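Side-chain contacts in alpha,alpha-trehalose-phosphate synthase (UDP-forming) (Burkholderia xenovorans, PDB 5V0T), which belongs to glycosyltransferase family 20 and has the two-domain GT-B architecture, with uridine-5'-diphosphate and 6-O-phosphono-alpha-D-glucopyranose bound in this crystal: residues L12-N17 / D38-T43; H142-A147 / I159-H164; S268-M273 / A430-L435; A290-L295 / G337-L342. One frame throughout, in Å; residues are numbered along the deposited sequence.

Contact 1: L12-N17 / D38-T43; sequences LIIVSN and DALKET
Leu40 of helix 31-43 sets its CD1 against Leu12 and Ile14 of strand 12-16, and its CD2 against Ile14. Ahead of it in segment 38-43, Asp38 makes a salt bridge within the helix, its OD1 lying 3.0 Å from Lys41 NZ. Lys41 NZ comes from above the carboxylate plane of Asp38, 36° out of it. The backbone O of Ala39 accepts a hydrogen bond from Arg458 of helix 454-466. At Leu40, CG stands anti to the backbone N (chi1 -169°), and the branch reaches the strand. Its CD1 touches two strand side chains, 3.8 Å from Ile14 CG1 and 3.9 Å from Leu12 CD2. Leu40 CD2 also meets Ile14 CG1, at 4.1 Å. The two side chains lie alongside, pointing opposite ways. Strand 12-16, helix 31-43 and strand 45-48 form a beta-alpha-beta unit in a Rossmann-like domain of the GT-B fold. The helix runs nearly antiparallel to strand 12-16, with the segment axes at 159° and 10.3 Å apart. Strand 45-48 pairs parallel with strand 12-16 and puts Trp47 against Leu40. Glu42 turns to helix 454-466, with a salt bridge to Arg458. Thr43, which is exposed, has OG1 4.1 Å from Leu12 CD2.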
loop_
_atom_site.group_PDB
_atom_site.type_symbol
_atom_site.label_atom_id
_atom_site.label_comp_id
_atom_site.label_asym_id
_atom_site.label_seq_id
_atom_site.Cartn_x
_atom_site.Cartn_y
_atom_site.Cartn_z
ATOM N N LEU A 12 -19.421 -11.646 5.055
ATOM C CA LEU A 12 -18.051 -11.188 5.238
ATOM C C LEU A 12 -18.052 -9.828 5.926
ATOM O O LEU A 12 -18.654 -8.873 5.427
ATOM C CB LEU A 12 -17.330 -11.113 3.893
ATOM C CG LEU A 12 -15.956 -10.420 3.917
ATOM C CD1 LEU A 12 -15.015 -11.146 4.883
ATOM C CD2 LEU A 12 -15.379 -10.339 2.512
ATOM N N ILE A 13 -17.405 -9.751 7.082
ATOM C CA ILE A 13 -17.203 -8.502 7.805
ATOM C C ILE A 13 -15.761 -8.079 7.585
ATOM O O ILE A 13 -14.838 -8.731 8.077
ATOM C CB ILE A 13 -17.483 -8.657 9.304
ATOM C CG1 ILE A 13 -18.803 -9.400 9.566
ATOM C CG2 ILE A 13 -17.397 -7.296 9.972
ATOM C CD1 ILE A 13 -20.063 -8.632 9.230
ATOM N N ILE A 14 -15.558 -6.984 6.866
ATOM C CA ILE A 14 -14.242 -6.367 6.737
ATOM C C ILE A 14 -14.052 -5.365 7.870
ATOM O O ILE A 14 -14.942 -4.551 8.149
ATOM C CB ILE A 14 -14.093 -5.671 5.375
ATOM C CG1 ILE A 14 -14.094 -6.698 4.239
ATOM C CG2 ILE A 14 -12.825 -4.819 5.364
ATOM C CD1 ILE A 14 -12.834 -7.526 4.156
ATOM N N VAL A 15 -12.888 -5.415 8.518
ATOM C CA VAL A 15 -12.504 -4.473 9.567
ATOM C C VAL A 15 -11.170 -3.837 9.178
ATOM O O VAL A 15 -10.186 -4.549 8.958
ATOM C CB VAL A 15 -12.378 -5.163 10.935
ATOM C CG1 VAL A 15 -11.999 -4.140 12.018
ATOM C CG2 VAL A 15 -13.663 -5.916 11.298
ATOM N N SER A 16 -11.129 -2.506 9.120
ATOM C CA SER A 16 -9.882 -1.786 8.866
ATOM C C SER A 16 -9.982 -0.434 9.539
ATOM O O SER A 16 -11.062 0.004 9.929
ATOM C CB SER A 16 -9.619 -1.602 7.364
ATOM O OG SER A 16 -10.676 -0.828 6.789
ATOM N N ASN A 17 -8.847 0.241 9.675
ATOM C CA ASN A 17 -8.914 1.606 10.177
ATOM C C ASN A 17 -9.500 2.527 9.115
ATOM O O ASN A 17 -10.560 3.134 9.311
ATOM C CB ASN A 17 -7.527 2.102 10.593
ATOM C CG ASN A 17 -7.601 3.450 11.285
ATOM O OD1 ASN A 17 -8.226 3.580 12.337
ATOM N ND2 ASN A 17 -6.997 4.466 10.679
ATOM N N ASP A 38 -12.542 -3.068 -3.928
ATOM C CA ASP A 38 -12.639 -3.929 -5.106
ATOM C C ASP A 38 -13.072 -5.343 -4.723
ATOM O O ASP A 38 -13.916 -5.946 -5.397
ATOM C CB ASP A 38 -11.294 -3.987 -5.843
ATOM C CG ASP A 38 -11.100 -2.841 -6.835
ATOM O OD1 ASP A 38 -12.078 -2.131 -7.138
ATOM O OD2 ASP A 38 -9.950 -2.654 -7.301
ATOM N N ALA A 39 -12.482 -5.895 -3.659
ATOM C CA ALA A 39 -12.816 -7.251 -3.216
ATOM C C ALA A 39 -14.239 -7.333 -2.676
ATOM O O ALA A 39 -14.990 -8.257 -3.018
ATOM C CB ALA A 39 -11.817 -7.710 -2.137
ATOM N N LEU A 40 -14.631 -6.360 -1.851
ATOM C CA LEU A 40 -15.888 -6.437 -1.117
ATOM C C LEU A 40 -17.103 -6.188 -1.997
ATOM O O LEU A 40 -18.156 -6.792 -1.763
ATOM C CB LEU A 40 -15.870 -5.439 0.040
ATOM C CG LEU A 40 -16.966 -5.521 1.099
ATOM C CD1 LEU A 40 -16.980 -6.874 1.777
ATOM C CD2 LEU A 40 -16.766 -4.422 2.122
ATOM N N LYS A 41 -16.993 -5.304 -2.998
ATOM C CA LYS A 41 -18.158 -4.971 -3.806
ATOM C C LYS A 41 -18.685 -6.175 -4.567
ATOM O O LYS A 41 -19.852 -6.177 -4.960
ATOM C CB LYS A 41 -17.826 -3.839 -4.787
ATOM C CG LYS A 41 -16.932 -4.260 -5.950
ATOM C CD LYS A 41 -16.346 -3.059 -6.703
ATOM C CE LYS A 41 -15.420 -3.514 -7.837
ATOM N NZ LYS A 41 -14.697 -2.374 -8.482
ATOM N N GLU A 42 -17.854 -7.196 -4.786
ATOM C CA GLU A 42 -18.298 -8.350 -5.560
ATOM C C GLU A 42 -19.131 -9.292 -4.700
ATOM O O GLU A 42 -20.201 -9.742 -5.117
ATOM C CB GLU A 42 -17.091 -9.073 -6.156
ATOM C CG GLU A 42 -17.449 -10.096 -7.225
ATOM C CD GLU A 42 -16.222 -10.694 -7.909
ATOM O OE1 GLU A 42 -15.139 -10.704 -7.297
ATOM O OE2 GLU A 42 -16.341 -11.158 -9.061
ATOM N N THR A 43 -18.665 -9.582 -3.486
ATOM C CA THR A 43 -19.411 -10.459 -2.595
ATOM C C THR A 43 -20.485 -9.713 -1.819
ATOM O O THR A 43 -21.487 -10.316 -1.442
ATOM C CB THR A 43 -18.473 -11.138 -1.590
ATOM O OG1 THR A 43 -17.886 -10.139 -0.749
ATOM C CG2 THR A 43 -17.364 -11.889 -2.303
#

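Contact 2: H142-A147 / I159-H164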
loop_
_atom_site.group_PDB
_atom_site.type_symbol
_atom_site.label_atom_id
_atom_site.label_comp_id
_atom_site.label_asym_id
_atom_site.label_seq_id
_atom_site.Cartn_x
_atom_site.Cartn_y
_atom_site.Cartn_z
ATOM N N HIS A 142 -2.814 -1.290 12.202
ATOM C CA HIS A 142 -3.527 -0.613 13.287
ATOM C C HIS A 142 -4.240 -1.599 14.191
ATOM O O HIS A 142 -4.512 -1.294 15.361
ATOM C CB HIS A 142 -4.571 0.361 12.729
ATOM C CG HIS A 142 -4.092 1.169 11.571
ATOM N ND1 HIS A 142 -3.995 0.655 10.292
ATOM C CD2 HIS A 142 -3.698 2.462 11.490
ATOM C CE1 HIS A 142 -3.538 1.591 9.480
ATOM N NE2 HIS A 142 -3.357 2.698 10.179
ATOM N N LEU A 143 -4.574 -2.771 13.666
ATOM C CA LEU A 143 -5.570 -3.643 14.285
ATOM C C LEU A 143 -4.992 -5.011 14.654
ATOM O O LEU A 143 -5.726 -5.993 14.772
ATOM C CB LEU A 143 -6.789 -3.767 13.360
ATOM C CG LEU A 143 -7.484 -2.420 13.113
ATOM C CD1 LEU A 143 -8.517 -2.538 12.014
ATOM C CD2 LEU A 143 -8.137 -1.918 14.400
ATOM N N ILE A 144 -3.677 -5.074 14.871
ATOM C CA ILE A 144 -3.019 -6.312 15.316
ATOM C C ILE A 144 -3.669 -6.902 16.573
ATOM O O ILE A 144 -3.834 -8.131 16.628
ATOM C CB ILE A 144 -1.517 -6.070 15.517
ATOM C CG1 ILE A 144 -0.832 -5.909 14.145
ATOM C CG2 ILE A 144 -0.856 -7.210 16.348
ATOM C CD1 ILE A 144 0.614 -5.343 14.217
ATOM N N PRO A 145 -4.070 -6.123 17.588
ATOM C CA PRO A 145 -4.698 -6.717 18.784
ATOM C C PRO A 145 -6.168 -7.088 18.639
ATOM O O PRO A 145 -6.769 -7.488 19.636
ATOM C CB PRO A 145 -4.551 -5.609 19.848
ATOM C CG PRO A 145 -3.523 -4.640 19.284
ATOM C CD PRO A 145 -3.755 -4.700 17.803
ATOM N N PHE A 146 -6.758 -6.985 17.441
ATOM C CA PHE A 146 -8.213 -7.016 17.310
ATOM C C PHE A 146 -8.799 -8.396 17.587
ATOM O O PHE A 146 -9.857 -8.500 18.212
ATOM C CB PHE A 146 -8.627 -6.547 15.911
ATOM C CG PHE A 146 -10.026 -6.000 15.849
ATOM C CD1 PHE A 146 -10.303 -4.714 16.287
ATOM C CD2 PHE A 146 -11.069 -6.769 15.351
ATOM C CE1 PHE A 146 -11.600 -4.204 16.232
ATOM C CE2 PHE A 146 -12.373 -6.261 15.297
ATOM C CZ PHE A 146 -12.633 -4.978 15.743
ATOM N N ALA A 147 -8.165 -9.468 17.097
ATOM C CA ALA A 147 -8.709 -10.801 17.367
ATOM C C ALA A 147 -8.686 -11.096 18.857
ATOM O O ALA A 147 -9.657 -11.626 19.414
ATOM C CB ALA A 147 -7.930 -11.875 16.615
ATOM N N ILE A 159 -11.840 -15.552 12.502
ATOM C CA ILE A 159 -11.226 -14.227 12.401
ATOM C C ILE A 159 -9.897 -14.359 11.667
ATOM O O ILE A 159 -8.989 -15.049 12.141
ATOM C CB ILE A 159 -10.979 -13.563 13.767
ATOM C CG1 ILE A 159 -12.176 -13.688 14.700
ATOM C CG2 ILE A 159 -10.596 -12.084 13.597
ATOM C CD1 ILE A 159 -11.812 -13.350 16.159
ATOM N N GLY A 160 -9.770 -13.678 10.534
ATOM C CA GLY A 160 -8.508 -13.658 9.828
ATOM C C GLY A 160 -7.895 -12.280 9.875
ATOM O O GLY A 160 -8.590 -11.300 10.156
ATOM N N PHE A 161 -6.598 -12.194 9.588
ATOM C CA PHE A 161 -5.870 -10.935 9.522
ATOM C C PHE A 161 -5.065 -10.903 8.235
ATOM O O PHE A 161 -4.451 -11.909 7.855
ATOM C CB PHE A 161 -4.924 -10.788 10.726
ATOM C CG PHE A 161 -4.146 -9.496 10.760
ATOM C CD1 PHE A 161 -4.755 -8.307 11.153
ATOM C CD2 PHE A 161 -2.789 -9.479 10.466
ATOM C CE1 PHE A 161 -4.039 -7.137 11.213
ATOM C CE2 PHE A 161 -2.066 -8.303 10.528
ATOM C CZ PHE A 161 -2.688 -7.128 10.899
ATOM N N PHE A 162 -5.052 -9.751 7.573
ATOM C CA PHE A 162 -4.142 -9.526 6.453
ATOM C C PHE A 162 -3.342 -8.262 6.719
ATOM O O PHE A 162 -3.926 -7.205 6.982
ATOM C CB PHE A 162 -4.885 -9.410 5.103
ATOM C CG PHE A 162 -3.951 -9.315 3.909
ATOM C CD1 PHE A 162 -3.354 -10.453 3.387
ATOM C CD2 PHE A 162 -3.649 -8.082 3.342
ATOM C CE1 PHE A 162 -2.494 -10.370 2.312
ATOM C CE2 PHE A 162 -2.786 -7.991 2.259
ATOM C CZ PHE A 162 -2.207 -9.141 1.744
ATOM N N LEU A 163 -2.008 -8.385 6.663
ATOM C CA LEU A 163 -1.085 -7.257 6.774
ATOM C C LEU A 163 -0.768 -6.716 5.380
ATOM O O LEU A 163 -0.237 -7.442 4.525
ATOM C CB LEU A 163 0.203 -7.687 7.487
ATOM C CG LEU A 163 1.211 -6.581 7.822
ATOM C CD1 LEU A 163 0.632 -5.609 8.841
ATOM C CD2 LEU A 163 2.525 -7.180 8.316
ATOM N N HIS A 164 -1.099 -5.439 5.148
ATOM C CA HIS A 164 -0.877 -4.844 3.832
ATOM C C HIS A 164 0.552 -4.342 3.677
ATOM O O HIS A 164 1.051 -4.255 2.553
ATOM C CB HIS A 164 -1.865 -3.688 3.577
ATOM C CG HIS A 164 -3.280 -4.145 3.364
ATOM N ND1 HIS A 164 -3.916 -4.062 2.147
ATOM C CD2 HIS A 164 -4.161 -4.736 4.207
ATOM C CE1 HIS A 164 -5.133 -4.568 2.249
ATOM N NE2 HIS A 164 -5.304 -4.986 3.489
#
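The beta-alpha-beta unit of strand 135-139, helix 146-152 and strand 159-162 is closed here, where the turn into the helix packs on the returning strand. Phe161 and Ile159 of the strand carry the contact from one side, and Ile144 and Ala147 from the other. Phe161 CG is anti to the backbone N (chi1 -179°), which extends the ring toward the turn. Its tip atom CZ lies 3.9 Å from Ile144 CG1. Both Ile144 CG1 and the backbone O of Leu143 meet the ring obliquely. Leu143 O is 4.1 Å from Phe161 CE1. That same oxygen accepts the hydrogen bond from Phe146 N, at 3.0 Å, of a type I turn from Leu143 to Phe146. Pro145 takes the N-cap position of helix 146-152. Two residues on, Ala147 CB meets the branch methyl of Ile159, with CG2 at 4.0 Å. Ile159 CD1 is also near, 4.2 Å from Ala147 CB. All of these residues are buried, and the side-chain contacts between the segments are apolar. The ends of the two segments serve the pocket instead: His142 and His164 both touch the bound 6-O-phosphono-alpha-D-glucopyranose. Strand 159-162 lies between strands 135-139 and 191-194, parallel to both. Val138 of strand 135-139 touches both Leu143 and Phe161, Phe189 leans on Phe161 and Ile159, and helix 109-126 backs Pro145.

Contact 3: S268-M273 / A430-L435; sequences SRKLIM and ALDMPL. With EDO (1,2-ethanediol), chain K.
Lys270 and Leu431 meet along the length of the lysine. Lys270 NZ donates a hydrogen bond to the backbone O of Leu431, at 2.7 Å. The approach is off the carbonyl plane by 31°, with a C=O...N angle of 148°. The lysine chain is extended beyond CG (chi3 176°), and this carries the ammonium to the carbonyl of Leu431. On the way the alkyl part runs over Leu431 CD2. Lys270 CB and Lys270 CD each lie 3.9 Å from that methyl. Leu431 CD2 also meets Ile272 CG1, more loosely, at 4.3 Å. Asp432 OD1 is 4.3 Å from Lys270 NZ, too far for a salt bridge, though its charge probably still favours the ammonium there. Arg269 NH2 donates at 2.9 Å to O1 of a 1,2-ethanediol, probably from the crystallisation liquor, and its NE to the backbone O of Asn303. Backbone bonds from Lys270 and Ile272 to strand 305-310, and from Leu271 to strand 368-371, hold strand 270-275 in the parallel sheet of the second Rossmann-like domain of the GT-B fold. Helix 420-432 lies on this sheet, with Leu431 against Val305 and Val368 and Ala430 against Val396 and Val398 of strand 396-400.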
loop_
_atom_site.group_PDB
_atom_site.type_symbol
_atom_site.label_atom_id
_atom_site.label_comp_id
_atom_site.label_asym_id
_atom_site.label_seq_id
_atom_site.Cartn_x
_atom_site.Cartn_y
_atom_site.Cartn_z
ATOM N N SER A 268 5.348 16.712 -27.294
ATOM C CA SER A 268 6.161 15.619 -27.827
ATOM C C SER A 268 7.293 15.197 -26.890
ATOM O O SER A 268 7.980 14.218 -27.197
ATOM C CB SER A 268 6.765 15.915 -29.213
ATOM O OG SER A 268 7.933 16.707 -29.100
ATOM N N ARG A 269 7.519 15.891 -25.773
ATOM C CA ARG A 269 8.487 15.382 -24.809
ATOM C C ARG A 269 7.955 14.091 -24.202
ATOM O O ARG A 269 6.746 13.910 -24.045
ATOM C CB ARG A 269 8.755 16.402 -23.697
ATOM C CG ARG A 269 9.395 17.694 -24.195
ATOM C CD ARG A 269 9.691 18.641 -23.039
ATOM N NE ARG A 269 10.182 19.920 -23.547
ATOM C CZ ARG A 269 9.537 21.074 -23.432
ATOM N NH1 ARG A 269 10.070 22.178 -23.949
ATOM N NH2 ARG A 269 8.375 21.131 -22.799
ATOM N N LYS A 270 8.865 13.182 -23.863
ATOM C CA LYS A 270 8.416 11.957 -23.228
ATOM C C LYS A 270 8.048 12.235 -21.774
ATOM O O LYS A 270 8.478 13.226 -21.176
ATOM C CB LYS A 270 9.490 10.865 -23.330
ATOM C CG LYS A 270 9.737 10.422 -24.804
ATOM C CD LYS A 270 10.637 9.184 -24.869
ATOM C CE LYS A 270 10.786 8.707 -26.321
ATOM N NZ LYS A 270 11.738 7.564 -26.413
ATOM N N LEU A 271 7.242 11.352 -21.205
ATOM C CA LEU A 271 6.718 11.548 -19.858
ATOM C C LEU A 271 7.145 10.405 -18.954
ATOM O O LEU A 271 6.839 9.242 -19.231
ATOM C CB LEU A 271 5.193 11.661 -19.876
ATOM C CG LEU A 271 4.511 11.795 -18.517
ATOM C CD1 LEU A 271 4.981 13.075 -17.802
ATOM C CD2 LEU A 271 3.004 11.811 -18.714
ATOM N N ILE A 272 7.852 10.742 -17.886
ATOM C CA ILE A 272 8.036 9.853 -16.745
ATOM C C ILE A 272 6.991 10.227 -15.701
ATOM O O ILE A 272 6.863 11.399 -15.327
ATOM C CB ILE A 272 9.459 9.980 -16.174
ATOM C CG1 ILE A 272 10.507 9.692 -17.262
ATOM C CG2 ILE A 272 9.635 9.081 -14.940
ATOM C CD1 ILE A 272 11.936 10.103 -16.863
ATOM N N MET A 273 6.239 9.239 -15.213
ATOM C CA MET A 273 5.159 9.525 -14.277
ATOM C C MET A 273 5.291 8.712 -12.995
ATOM O O MET A 273 5.581 7.515 -13.029
ATOM C CB MET A 273 3.795 9.261 -14.923
ATOM C CG MET A 273 2.603 9.577 -13.989
ATOM S SD MET A 273 1.098 9.566 -14.955
ATOM C CE MET A 273 -0.122 9.838 -13.649
ATOM N N ALA A 430 14.473 2.444 -20.065
ATOM C CA ALA A 430 13.024 2.511 -20.265
ATOM C C ALA A 430 12.657 3.457 -21.405
ATOM O O ALA A 430 11.858 3.110 -22.283
ATOM C CB ALA A 430 12.337 2.961 -18.972
ATOM N N LEU A 431 13.217 4.672 -21.388
ATOM C CA LEU A 431 12.844 5.678 -22.377
ATOM C C LEU A 431 13.172 5.235 -23.795
ATOM O O LEU A 431 12.457 5.599 -24.735
ATOM C CB LEU A 431 13.540 7.006 -22.084
ATOM C CG LEU A 431 13.039 7.787 -20.872
ATOM C CD1 LEU A 431 14.130 8.746 -20.434
ATOM C CD2 LEU A 431 11.733 8.536 -21.201
ATOM N N ASP A 432 14.240 4.462 -23.974
ATOM C CA ASP A 432 14.696 4.078 -25.302
ATOM C C ASP A 432 14.341 2.642 -25.666
ATOM O O ASP A 432 14.709 2.183 -26.755
ATOM C CB ASP A 432 16.212 4.285 -25.411
ATOM C CG ASP A 432 16.615 5.752 -25.309
ATOM O OD1 ASP A 432 15.946 6.611 -25.931
ATOM O OD2 ASP A 432 17.604 6.046 -24.600
ATOM N N MET A 433 13.609 1.929 -24.811
ATOM C CA MET A 433 13.314 0.528 -25.088
ATOM C C MET A 433 12.496 0.381 -26.376
ATOM O O MET A 433 11.509 1.111 -26.570
ATOM C CB MET A 433 12.566 -0.103 -23.915
ATOM C CG MET A 433 12.522 -1.626 -23.995
ATOM S SD MET A 433 11.685 -2.420 -22.611
ATOM C CE MET A 433 12.887 -2.130 -21.320
ATOM N N PRO A 434 12.865 -0.534 -27.271
ATOM C CA PRO A 434 12.105 -0.702 -28.515
ATOM C C PRO A 434 10.738 -1.327 -28.267
ATOM O O PRO A 434 10.508 -2.026 -27.276
ATOM C CB PRO A 434 12.994 -1.617 -29.366
ATOM C CG PRO A 434 13.933 -2.236 -28.448
ATOM C CD PRO A 434 14.077 -1.365 -27.237
ATOM N N LEU A 435 9.826 -1.067 -29.214
ATOM C CA LEU A 435 8.427 -1.474 -29.084
ATOM C C LEU A 435 8.270 -2.966 -28.798
ATOM O O LEU A 435 7.520 -3.359 -27.899
ATOM C CB LEU A 435 7.663 -1.104 -30.357
ATOM C CG LEU A 435 6.203 -1.579 -30.406
ATOM C CD1 LEU A 435 5.334 -0.815 -29.373
ATOM C CD2 LEU A 435 5.626 -1.443 -31.804
HETATM C C1 EDO K . 6.510 20.179 -19.596
HETATM O O1 EDO K . 7.385 19.531 -20.531
HETATM C C2 EDO K . 7.347 21.064 -18.678
HETATM O O2 EDO K . 7.734 22.261 -19.375
#

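Contact 4: A290-L295 / G337-L342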
loop_
_atom_site.group_PDB
_atom_site.type_symbol
_atom_site.label_atom_id
_atom_site.label_comp_id
_atom_site.label_asym_id
_atom_site.label_seq_id
_atom_site.Cartn_x
_atom_site.Cartn_y
_atom_site.Cartn_z
ATOM N N ALA A 290 17.840 10.415 -8.994
ATOM C CA ALA A 290 18.202 9.618 -10.164
ATOM C C ALA A 290 17.707 10.259 -11.458
ATOM O O ALA A 290 18.357 10.113 -12.497
ATOM C CB ALA A 290 17.651 8.200 -10.015
ATOM N N PHE A 291 16.574 10.973 -11.417
ATOM C CA PHE A 291 16.181 11.769 -12.574
ATOM C C PHE A 291 17.173 12.899 -12.807
ATOM O O PHE A 291 17.530 13.193 -13.951
ATOM C CB PHE A 291 14.758 12.327 -12.395
ATOM C CG PHE A 291 14.279 13.179 -13.570
ATOM C CD1 PHE A 291 14.118 12.621 -14.833
ATOM C CD2 PHE A 291 14.013 14.540 -13.411
ATOM C CE1 PHE A 291 13.687 13.398 -15.910
ATOM C CE2 PHE A 291 13.569 15.323 -14.481
ATOM C CZ PHE A 291 13.398 14.750 -15.737
ATOM N N GLU A 292 17.634 13.548 -11.735
ATOM C CA GLU A 292 18.689 14.546 -11.886
ATOM C C GLU A 292 19.963 13.936 -12.476
ATOM O O GLU A 292 20.608 14.541 -13.350
ATOM C CB GLU A 292 18.978 15.199 -10.529
ATOM C CG GLU A 292 20.187 16.132 -10.503
ATOM C CD GLU A 292 20.419 16.677 -9.100
ATOM O OE1 GLU A 292 20.685 17.894 -8.947
ATOM O OE2 GLU A 292 20.285 15.884 -8.148
ATOM N N ARG A 293 20.359 12.753 -11.992
ATOM C CA ARG A 293 21.541 12.080 -12.532
ATOM C C ARG A 293 21.344 11.728 -14.009
ATOM O O ARG A 293 22.288 11.806 -14.807
ATOM C CB ARG A 293 21.846 10.823 -11.698
ATOM C CG ARG A 293 23.093 10.031 -12.102
ATOM C CD ARG A 293 24.399 10.771 -11.778
ATOM N NE ARG A 293 24.429 11.289 -10.412
ATOM C CZ ARG A 293 24.788 10.592 -9.336
ATOM N NH1 ARG A 293 25.157 9.313 -9.425
ATOM N NH2 ARG A 293 24.770 11.179 -8.152
ATOM N N LEU A 294 20.122 11.339 -14.394
ATOM C CA LEU A 294 19.835 11.127 -15.816
ATOM C C LEU A 294 20.153 12.377 -16.635
ATOM O O LEU A 294 20.836 12.309 -17.666
ATOM C CB LEU A 294 18.369 10.724 -16.001
ATOM C CG LEU A 294 17.883 10.619 -17.459
ATOM C CD1 LEU A 294 18.568 9.441 -18.165
ATOM C CD2 LEU A 294 16.355 10.512 -17.554
ATOM N N LEU A 295 19.668 13.536 -16.176
ATOM C CA LEU A 295 19.895 14.780 -16.898
ATOM C C LEU A 295 21.369 15.173 -16.902
ATOM O O LEU A 295 21.864 15.714 -17.902
ATOM C CB LEU A 295 19.026 15.889 -16.296
ATOM C CG LEU A 295 17.509 15.652 -16.352
ATOM C CD1 LEU A 295 16.722 16.825 -15.754
ATOM C CD2 LEU A 295 17.038 15.367 -17.798
ATOM N N GLY A 337 15.981 24.177 -10.877
ATOM C CA GLY A 337 16.851 25.333 -11.054
ATOM C C GLY A 337 18.070 25.030 -11.906
ATOM O O GLY A 337 18.530 25.876 -12.675
ATOM N N ARG A 338 18.615 23.822 -11.776
ATOM C CA ARG A 338 19.837 23.491 -12.505
ATOM C C ARG A 338 19.574 23.246 -13.987
ATOM O O ARG A 338 20.428 23.552 -14.819
ATOM C CB ARG A 338 20.504 22.242 -11.914
ATOM C CG ARG A 338 21.094 22.376 -10.516
ATOM C CD ARG A 338 21.741 21.045 -10.134
ATOM N NE ARG A 338 22.935 20.811 -10.948
ATOM C CZ ARG A 338 23.483 19.619 -11.174
ATOM N NH1 ARG A 338 22.951 18.521 -10.650
ATOM N NH2 ARG A 338 24.577 19.536 -11.929
ATOM N N PHE A 339 18.436 22.668 -14.336
ATOM C CA PHE A 339 18.238 22.171 -15.690
ATOM C C PHE A 339 17.122 22.849 -16.470
ATOM O O PHE A 339 17.049 22.661 -17.689
ATOM C CB PHE A 339 17.991 20.654 -15.651
ATOM C CG PHE A 339 19.223 19.871 -15.282
ATOM C CD1 PHE A 339 20.205 19.626 -16.232
ATOM C CD2 PHE A 339 19.415 19.424 -13.990
ATOM C CE1 PHE A 339 21.348 18.930 -15.907
ATOM C CE2 PHE A 339 20.576 18.716 -13.651
ATOM C CZ PHE A 339 21.531 18.466 -14.614
ATOM N N ALA A 340 16.264 23.634 -15.823
ATOM C CA ALA A 340 15.155 24.275 -16.527
ATOM C C ALA A 340 15.628 25.207 -17.639
ATOM O O ALA A 340 16.740 25.742 -17.620
ATOM C CB ALA A 340 14.283 25.061 -15.545
ATOM N N GLU A 341 14.757 25.385 -18.631
ATOM C CA GLU A 341 14.902 26.383 -19.669
ATOM C C GLU A 341 13.622 27.204 -19.671
ATOM O O GLU A 341 12.656 26.862 -18.988
ATOM C CB GLU A 341 15.171 25.735 -21.041
ATOM C CG GLU A 341 16.366 24.772 -21.025
ATOM C CD GLU A 341 17.712 25.491 -21.033
ATOM O OE1 GLU A 341 18.757 24.806 -20.987
ATOM O OE2 GLU A 341 17.734 26.743 -21.093
ATOM N N LEU A 342 13.621 28.308 -20.423
ATOM C CA LEU A 342 12.439 29.168 -20.468
ATOM C C LEU A 342 11.179 28.407 -20.855
ATOM O O LEU A 342 10.079 28.819 -20.481
ATOM C CB LEU A 342 12.644 30.312 -21.461
ATOM C CG LEU A 342 13.762 31.307 -21.158
ATOM C CD1 LEU A 342 13.867 32.300 -22.271
ATOM C CD2 LEU A 342 13.490 32.020 -19.825
#
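Phe339, at the end of helix 319-339, packs its ring on helix 284-297. Both helices belong to the second Rossmann-like domain of the GT-B fold. Phe339 CB is 4.0 Å from Leu295 CD1, and CG and CD2 also meet that methyl. CG stands anti to the carbonyl carbon, which lays the ring over Leu295. Further out, CD1 and CE1 face Leu295 CB, with Phe339 CE1 at 3.8 Å from it. Leu295 CB makes a CH-pi interaction with the ring, 3.8 Å from the centroid of Phe339 and only 9° off the ring normal. CE1 also approaches the backbone O of Leu295. At the CE2 end of the ring, Glu292 CG approaches obliquely, at 4.1 Å from Phe339 CE2. CZ, the tip, lies near Leu295 CB and the carbonyl carbon of Leu295. Phe339 CE2 also stands 3.8 Å above the guanidinium plane of Arg338, toward its rim. That guanidinium donates through NH1 to Glu292 OE1, at 2.9 Å and 155°, in a salt bridge. Glu292 OE1 lies in the guanidinium plane, but Arg338 NH1 comes from above the carboxylate plane, 48° out of it. Arg338 NH1 has a second acid, Glu296, while Glu292 OE2 pairs with Arg334. The two acids and two arginines thus form a charge network beside the apolar packing. The buried carboxylate of Glu292 is probably kept ionised by its two arginine partners.

How the contacts relate
From the N terminus, contact 1 closes first, bringing helix 31-43 back onto strand 12-16. Contact 2 follows in series and closes a short loop around helix 146-152. The two touch where Leu143 CD1 packs on Ser16 CA, 3.5 Å away, and both reach the same N-terminal sheet. Contact 3 opens at strand 270-275 and closes only at helix 420-432, after all six strands of the second sheet. Contact 4 opens and closes within that span, joining helices 284-297 and 319-339. Contacts 3 and 4 meet through Ile272 and Phe291, and through Leu431 and Leu294. The centres of contacts 2 and 3 are about 41 Å apart, on opposite sides of the chain's centre.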